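Delta-aminolevulinic acid dehydratase (Toxoplasma gondii ME49, PDB 3OBK) catalyses the condensation of two molecules of 5-aminolevulinic acid to the pyrrole porphobilinogen, an early step of tetrapyrrole biosynthesis. Local coordinates at residues K101-E107 against L137-S142; L92-V96 against F222-L226. All coordinates share one frame. Residue numbers count along the deposited sequence, not the author numbering.

Interaction 1: residues K101-E107 against L137-S142; sequences KSVMAEE and LDPYSS. With PBG (3-[5-(aminomethyl)-4-(carboxymethyl)-1H-pyrrol-3-yl]propanoic acid), chain L.
Two loops at the C-terminal end of a TIM barrel meet through a single beta bridge between Ser102 and Ser141 (CA-CA 5.2 Å). Both of its bonds use Ser102: its N donates to Tyr140 O and its O accepts from Ser142 N, each at 3.1 Å. Ser102 is extended (phi/psi -167/173); after it the chain turns through helical angles at Val103 and Met104 and the positive phi of Ala105 (58/39), while Leu137-Pro139 is helix-like, with Tyr140 N to Leu137 O at 2.9 Å. Ala105 points inward, its CB 3.7 Å from Leu137 CB and 3.8 Å from Tyr140 CB. With Tyr140 at m and chi2 -89°, Tyr140 CD1 lies 3.8 Å from Glu107 CG. Ser102, chi1 p, turns away and donates from OG to Glu106 OE1 (2.9 Å). Lys101 (mttt) stretches so that CE is 3.4 Å from Pro139 O and NZ 3.0 Å from a water that donates to Asp138 O and Ser141 O, both 2.7 Å. Asp138 (p) faces the other way, where OD1 accepts a weak bond from PBG N1 (3.1 Å). The bridge thus joins the loops following strands 89-95 and 130-135, with Leu137 and Tyr140 resting on helix 158-175.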
loop_
_atom_site.group_PDB
_atom_site.type_symbol
_atom_site.label_atom_id
_atom_site.label_comp_id
_atom_site.label_asym_id
_atom_site.label_seq_id
_atom_site.Cartn_x
_atom_site.Cartn_y
_atom_site.Cartn_z
ATOM N N LYS A 101 34.573 -34.159 18.778
ATOM C CA LYS A 101 34.330 -33.412 17.547
ATOM C C LYS A 101 34.878 -34.173 16.330
ATOM O O LYS A 101 35.757 -35.019 16.466
ATOM C CB LYS A 101 34.960 -32.027 17.639
ATOM C CG LYS A 101 34.434 -31.162 18.793
ATOM C CD LYS A 101 35.127 -29.822 18.835
ATOM C CE LYS A 101 34.460 -28.852 19.802
ATOM N NZ LYS A 101 35.125 -27.509 19.823
ATOM N N SER A 102 34.351 -33.880 15.154
ATOM C CA SER A 102 34.767 -34.522 13.912
ATOM C C SER A 102 34.204 -33.744 12.733
ATOM O O SER A 102 33.406 -32.824 12.912
ATOM C CB SER A 102 34.253 -35.946 13.838
ATOM O OG SER A 102 32.848 -35.935 13.714
ATOM N N VAL A 103 34.621 -34.116 11.526
ATOM C CA VAL A 103 34.165 -33.426 10.316
ATOM C C VAL A 103 32.668 -33.669 10.086
ATOM O O VAL A 103 31.960 -32.732 9.769
ATOM C CB VAL A 103 34.970 -33.801 9.034
ATOM C CG1 VAL A 103 34.482 -32.962 7.839
ATOM C CG2 VAL A 103 36.455 -33.577 9.227
ATOM N N MET A 104 32.177 -34.894 10.272
ATOM C CA MET A 104 30.738 -35.179 10.068
ATOM C C MET A 104 29.874 -34.709 11.245
ATOM O O MET A 104 28.649 -34.627 11.133
ATOM C CB MET A 104 30.487 -36.670 9.819
ATOM C CG MET A 104 31.008 -37.200 8.482
ATOM S SD MET A 104 30.273 -36.448 7.012
ATOM C CE MET A 104 28.548 -36.844 7.273
ATOM N N ALA A 105 30.533 -34.410 12.362
ATOM C CA ALA A 105 29.891 -33.900 13.553
ATOM C C ALA A 105 28.799 -34.852 14.067
ATOM O O ALA A 105 27.775 -34.404 14.546
ATOM C CB ALA A 105 29.355 -32.498 13.301
ATOM N N GLU A 106 29.051 -36.161 13.994
ATOM C CA GLU A 106 28.074 -37.197 14.418
ATOM C C GLU A 106 27.722 -37.218 15.912
ATOM O O GLU A 106 26.683 -37.749 16.294
ATOM C CB GLU A 106 28.481 -38.621 13.944
ATOM C CG GLU A 106 29.699 -39.284 14.644
ATOM C CD GLU A 106 31.054 -38.799 14.130
ATOM O OE1 GLU A 106 31.132 -38.146 13.064
ATOM O OE2 GLU A 106 32.057 -39.075 14.817
ATOM N N GLU A 107 28.563 -36.633 16.758
ATOM C CA GLU A 107 28.197 -36.469 18.169
ATOM C C GLU A 107 26.923 -35.614 18.345
ATOM O O GLU A 107 26.268 -35.686 19.376
ATOM C CB GLU A 107 29.386 -35.887 18.945
ATOM C CG GLU A 107 29.195 -35.691 20.463
ATOM C CD GLU A 107 28.837 -36.950 21.285
ATOM O OE1 GLU A 107 29.138 -38.106 20.866
ATOM O OE2 GLU A 107 28.240 -36.748 22.382
ATOM N N LEU A 137 26.008 -27.831 13.443
ATOM C CA LEU A 137 27.072 -28.785 13.708
ATOM C C LEU A 137 28.267 -28.124 14.328
ATOM O O LEU A 137 29.194 -28.795 14.679
ATOM C CB LEU A 137 27.498 -29.476 12.424
ATOM C CG LEU A 137 26.376 -30.177 11.676
ATOM C CD1 LEU A 137 26.944 -30.907 10.467
ATOM C CD2 LEU A 137 25.626 -31.145 12.558
ATOM N N ASP A 138 28.284 -26.809 14.460
ATOM C CA ASP A 138 29.565 -26.202 14.805
ATOM C C ASP A 138 30.067 -26.560 16.178
ATOM O O ASP A 138 31.260 -26.631 16.363
ATOM C CB ASP A 138 29.678 -24.686 14.535
ATOM C CG ASP A 138 28.455 -23.893 14.904
ATOM O OD1 ASP A 138 27.307 -24.321 14.645
ATOM O OD2 ASP A 138 28.680 -22.754 15.366
ATOM N N PRO A 139 29.176 -26.807 17.143
ATOM C CA PRO A 139 29.731 -27.181 18.438
ATOM C C PRO A 139 30.380 -28.547 18.406
ATOM O O PRO A 139 31.092 -28.911 19.329
ATOM C CB PRO A 139 28.507 -27.191 19.377
ATOM C CG PRO A 139 27.421 -26.395 18.679
ATOM C CD PRO A 139 27.730 -26.497 17.204
ATOM N N TYR A 140 30.096 -29.316 17.369
ATOM C CA TYR A 140 30.598 -30.679 17.251
ATOM C C TYR A 140 31.577 -30.838 16.118
ATOM O O TYR A 140 32.071 -31.924 15.895
ATOM C CB TYR A 140 29.428 -31.613 16.992
ATOM C CG TYR A 140 28.340 -31.476 18.021
ATOM C CD1 TYR A 140 28.358 -32.239 19.184
ATOM C CD2 TYR A 140 27.289 -30.579 17.836
ATOM C CE1 TYR A 140 27.360 -32.129 20.102
ATOM C CE2 TYR A 140 26.305 -30.455 18.766
ATOM C CZ TYR A 140 26.347 -31.229 19.890
ATOM O OH TYR A 140 25.358 -31.100 20.816
ATOM N N SER A 141 31.831 -29.761 15.392
ATOM C CA SER A 141 32.629 -29.825 14.184
ATOM C C SER A 141 34.075 -29.506 14.499
ATOM O O SER A 141 34.370 -28.505 15.146
ATOM C CB SER A 141 32.102 -28.843 13.136
ATOM O OG SER A 141 33.078 -28.581 12.159
ATOM N N SER A 142 34.974 -30.349 14.017
ATOM C CA SER A 142 36.411 -30.119 14.214
ATOM C C SER A 142 36.911 -28.985 13.349
ATOM O O SER A 142 38.085 -28.597 13.438
ATOM C CB SER A 142 37.228 -31.402 13.934
ATOM O OG SER A 142 36.880 -32.061 12.729
HETATM C CHA PBG L . 26.081 -21.715 16.035
HETATM C C1A PBG L . 25.734 -20.535 16.883
HETATM C C2A PBG L . 26.461 -19.353 16.992
HETATM C C3A PBG L . 25.760 -18.557 17.880
HETATM C C4A PBG L . 24.599 -19.231 18.209
HETATM N NA PBG L . 24.618 -20.435 17.620
HETATM C C5A PBG L . 27.827 -19.031 16.436
HETATM C C6A PBG L . 27.932 -18.875 14.981
HETATM O O1A PBG L . 27.003 -19.368 14.288
HETATM O O2A PBG L . 28.953 -18.352 14.478
HETATM C C7A PBG L . 26.197 -17.230 18.368
HETATM C C8A PBG L . 25.468 -16.671 19.532
HETATM C C9A PBG L . 26.059 -15.516 20.228
HETATM O O3A PBG L . 25.712 -15.320 21.389
HETATM O O4A PBG L . 27.068 -14.916 19.828
HETATM N N1 PBG L . 25.216 -22.043 14.949
HETATM O O HOH W 1 33.797 -26.830 17.166
HETATM O O HOH W 2 32.276 -29.570 9.888
#

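Interaction 2: residues L92-V96 against F222-L226; sequences LFPKV and FRDAL. With PBG (3-[5-(aminomethyl)-4-(carboxymethyl)-1H-pyrrol-3-yl]propanoic acid), chain L.
The porphobilinogen pocket at the mouth of the TIM barrel is walled here by strand 89-95 and the short helix 220-226. The axes of strand 92-95 and helix 222-226 approach to 8.6 Å at 54°, and the nearest CA pair is Lys95-Leu226 (4.5 Å). Phe93 (m, chi2 -79°) points toward the helix and offers a ring face to the edge of Phe222 (t, chi2 -83°). Centroids 4.8 Å apart and planes at 86° define a T-shaped pair, closest at Phe93 CD1 to Phe222 CE2, 3.6 Å. One face of Phe222 is covered by the PBG pyrrole at C2A, while Phe93 CE1 lies 3.8 Å from PBG NA. Leu226 (m, p) fills the space behind the rings: CG is 3.7 Å from Pro94 O and CD1 4.4 Å from Phe93 CB. A water accepts from Val96 N (2.7 Å) and lies 3.1 Å from Leu226 O. Arg223, extended beyond chi1 m, reaches the carboxymethyl carboxylate of PBG, Arg223 NH2 donating to O2A at 2.6 Å and Arg223 NE more weakly at 3.0 Å.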
loop_
_atom_site.group_PDB
_atom_site.type_symbol
_atom_site.label_atom_id
_atom_site.label_comp_id
_atom_site.label_asym_id
_atom_site.label_seq_id
_atom_site.Cartn_x
_atom_site.Cartn_y
_atom_site.Cartn_z
ATOM N N LEU A 92 19.955 -23.840 25.245
ATOM C CA LEU A 92 21.124 -24.584 25.743
ATOM C C LEU A 92 22.173 -24.900 24.689
ATOM O O LEU A 92 21.885 -25.493 23.658
ATOM C CB LEU A 92 20.702 -25.919 26.362
ATOM C CG LEU A 92 19.511 -25.959 27.300
ATOM C CD1 LEU A 92 19.333 -27.404 27.683
ATOM C CD2 LEU A 92 19.714 -25.063 28.524
ATOM N N PHE A 93 23.405 -24.552 24.987
ATOM C CA PHE A 93 24.507 -24.794 24.096
ATOM C C PHE A 93 25.519 -25.695 24.814
ATOM O O PHE A 93 25.806 -25.481 25.982
ATOM C CB PHE A 93 25.160 -23.468 23.757
ATOM C CG PHE A 93 24.272 -22.512 23.022
ATOM C CD1 PHE A 93 24.058 -22.647 21.660
ATOM C CD2 PHE A 93 23.732 -21.428 23.664
ATOM C CE1 PHE A 93 23.283 -21.732 20.976
ATOM C CE2 PHE A 93 22.979 -20.504 22.993
ATOM C CZ PHE A 93 22.744 -20.643 21.665
ATOM N N PRO A 94 26.033 -26.721 24.136
ATOM C CA PRO A 94 27.056 -27.585 24.731
ATOM C C PRO A 94 28.486 -27.235 24.324
ATOM O O PRO A 94 28.772 -27.086 23.145
ATOM C CB PRO A 94 26.705 -28.952 24.176
ATOM C CG PRO A 94 26.143 -28.666 22.842
ATOM C CD PRO A 94 25.508 -27.293 22.893
ATOM N N LYS A 95 29.367 -27.093 25.310
ATOM C CA LYS A 95 30.811 -27.128 25.063
ATOM C C LYS A 95 31.198 -28.605 25.066
ATOM O O LYS A 95 31.170 -29.251 26.093
ATOM C CB LYS A 95 31.576 -26.284 26.111
ATOM C CG LYS A 95 32.963 -26.779 26.583
ATOM C CD LYS A 95 34.024 -26.855 25.494
ATOM C CE LYS A 95 35.478 -26.914 26.090
ATOM N NZ LYS A 95 35.784 -28.055 27.066
ATOM N N VAL A 96 31.523 -29.123 23.889
ATOM C CA VAL A 96 31.849 -30.539 23.689
ATOM C C VAL A 96 33.362 -30.751 23.812
ATOM O O VAL A 96 34.161 -29.892 23.422
ATOM C CB VAL A 96 31.346 -30.987 22.275
ATOM C CG1 VAL A 96 31.812 -32.375 21.897
ATOM C CG2 VAL A 96 29.797 -30.855 22.179
ATOM N N PHE A 222 30.895 -15.981 22.118
ATOM C CA PHE A 222 30.214 -17.269 22.046
ATOM C C PHE A 222 31.211 -18.392 21.604
ATOM O O PHE A 222 31.265 -19.468 22.215
ATOM C CB PHE A 222 29.007 -17.172 21.106
ATOM C CG PHE A 222 28.291 -18.491 20.861
ATOM C CD1 PHE A 222 28.757 -19.383 19.896
ATOM C CD2 PHE A 222 27.120 -18.798 21.557
ATOM C CE1 PHE A 222 28.088 -20.560 19.650
ATOM C CE2 PHE A 222 26.424 -19.964 21.325
ATOM C CZ PHE A 222 26.914 -20.871 20.394
ATOM N N ARG A 223 31.992 -18.124 20.556
ATOM C CA ARG A 223 32.935 -19.103 20.058
ATOM C C ARG A 223 34.081 -19.380 21.043
ATOM O O ARG A 223 34.680 -20.447 21.004
ATOM C CB ARG A 223 33.472 -18.667 18.694
ATOM C CG ARG A 223 32.402 -18.694 17.597
ATOM C CD ARG A 223 32.886 -18.050 16.328
ATOM N NE ARG A 223 31.844 -17.932 15.304
ATOM C CZ ARG A 223 31.934 -17.135 14.241
ATOM N NH1 ARG A 223 33.013 -16.373 14.054
ATOM N NH2 ARG A 223 30.947 -17.076 13.357
ATOM N N ASP A 224 34.386 -18.436 21.931
ATOM C CA ASP A 224 35.302 -18.732 23.026
ATOM C C ASP A 224 34.623 -19.711 23.972
ATOM O O ASP A 224 35.250 -20.672 24.418
ATOM C CB ASP A 224 35.702 -17.471 23.791
ATOM C CG ASP A 224 36.486 -16.465 22.935
ATOM O OD1 ASP A 224 37.105 -16.879 21.921
ATOM O OD2 ASP A 224 36.488 -15.252 23.288
ATOM N N ALA A 225 33.335 -19.481 24.261
ATOM C CA ALA A 225 32.578 -20.319 25.208
ATOM C C ALA A 225 32.546 -21.789 24.799
ATOM O O ALA A 225 32.763 -22.685 25.642
ATOM C CB ALA A 225 31.171 -19.800 25.421
ATOM N N LEU A 226 32.296 -22.032 23.511
ATOM C CA LEU A 226 32.265 -23.407 22.966
ATOM C C LEU A 226 33.598 -23.931 22.421
ATOM O O LEU A 226 33.705 -25.114 22.057
ATOM C CB LEU A 226 31.232 -23.491 21.857
ATOM C CG LEU A 226 29.788 -23.663 22.277
ATOM C CD1 LEU A 226 29.446 -22.640 23.330
ATOM C CD2 LEU A 226 28.846 -23.591 21.055
HETATM C CHA PBG L . 26.081 -21.715 16.035
HETATM C C1A PBG L . 25.734 -20.535 16.883
HETATM C C2A PBG L . 26.461 -19.353 16.992
HETATM C C3A PBG L . 25.760 -18.557 17.880
HETATM C C4A PBG L . 24.599 -19.231 18.209
HETATM N NA PBG L . 24.618 -20.435 17.620
HETATM C C5A PBG L . 27.827 -19.031 16.436
HETATM C C6A PBG L . 27.932 -18.875 14.981
HETATM O O1A PBG L . 27.003 -19.368 14.288
HETATM O O2A PBG L . 28.953 -18.352 14.478
HETATM C C7A PBG L . 26.197 -17.230 18.368
HETATM C C8A PBG L . 25.468 -16.671 19.532
HETATM C C9A PBG L . 26.059 -15.516 20.228
HETATM O O3A PBG L . 25.712 -15.320 21.389
HETATM O O4A PBG L . 27.068 -14.916 19.828
HETATM N N1 PBG L . 25.216 -22.043 14.949
HETATM O O HOH W 3 31.621 -27.451 21.716
#

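How the interactions relate
Both contacts involve strand 89-95 or the loop after it, but at different depths: interaction 2 is buried, its centre about 14 Å from the chain centre, whereas interaction 1 is partly buried at about 22 Å. Their chemistry follows: paired backbone amides and carbonyls join loop to loop in the outer contact, aromatic and aliphatic side chains join strand to helix in the inner one. With centres about 13 Å apart they also touch, Tyr140 OH lying 3.3 Å from Pro94 CG and Tyr140 CE1 3.4 Å from Val96 CG2. Each reaches the same PBG, interaction 1 at the aminomethyl nitrogen and interaction 2 at the pyrrole and a carboxylate.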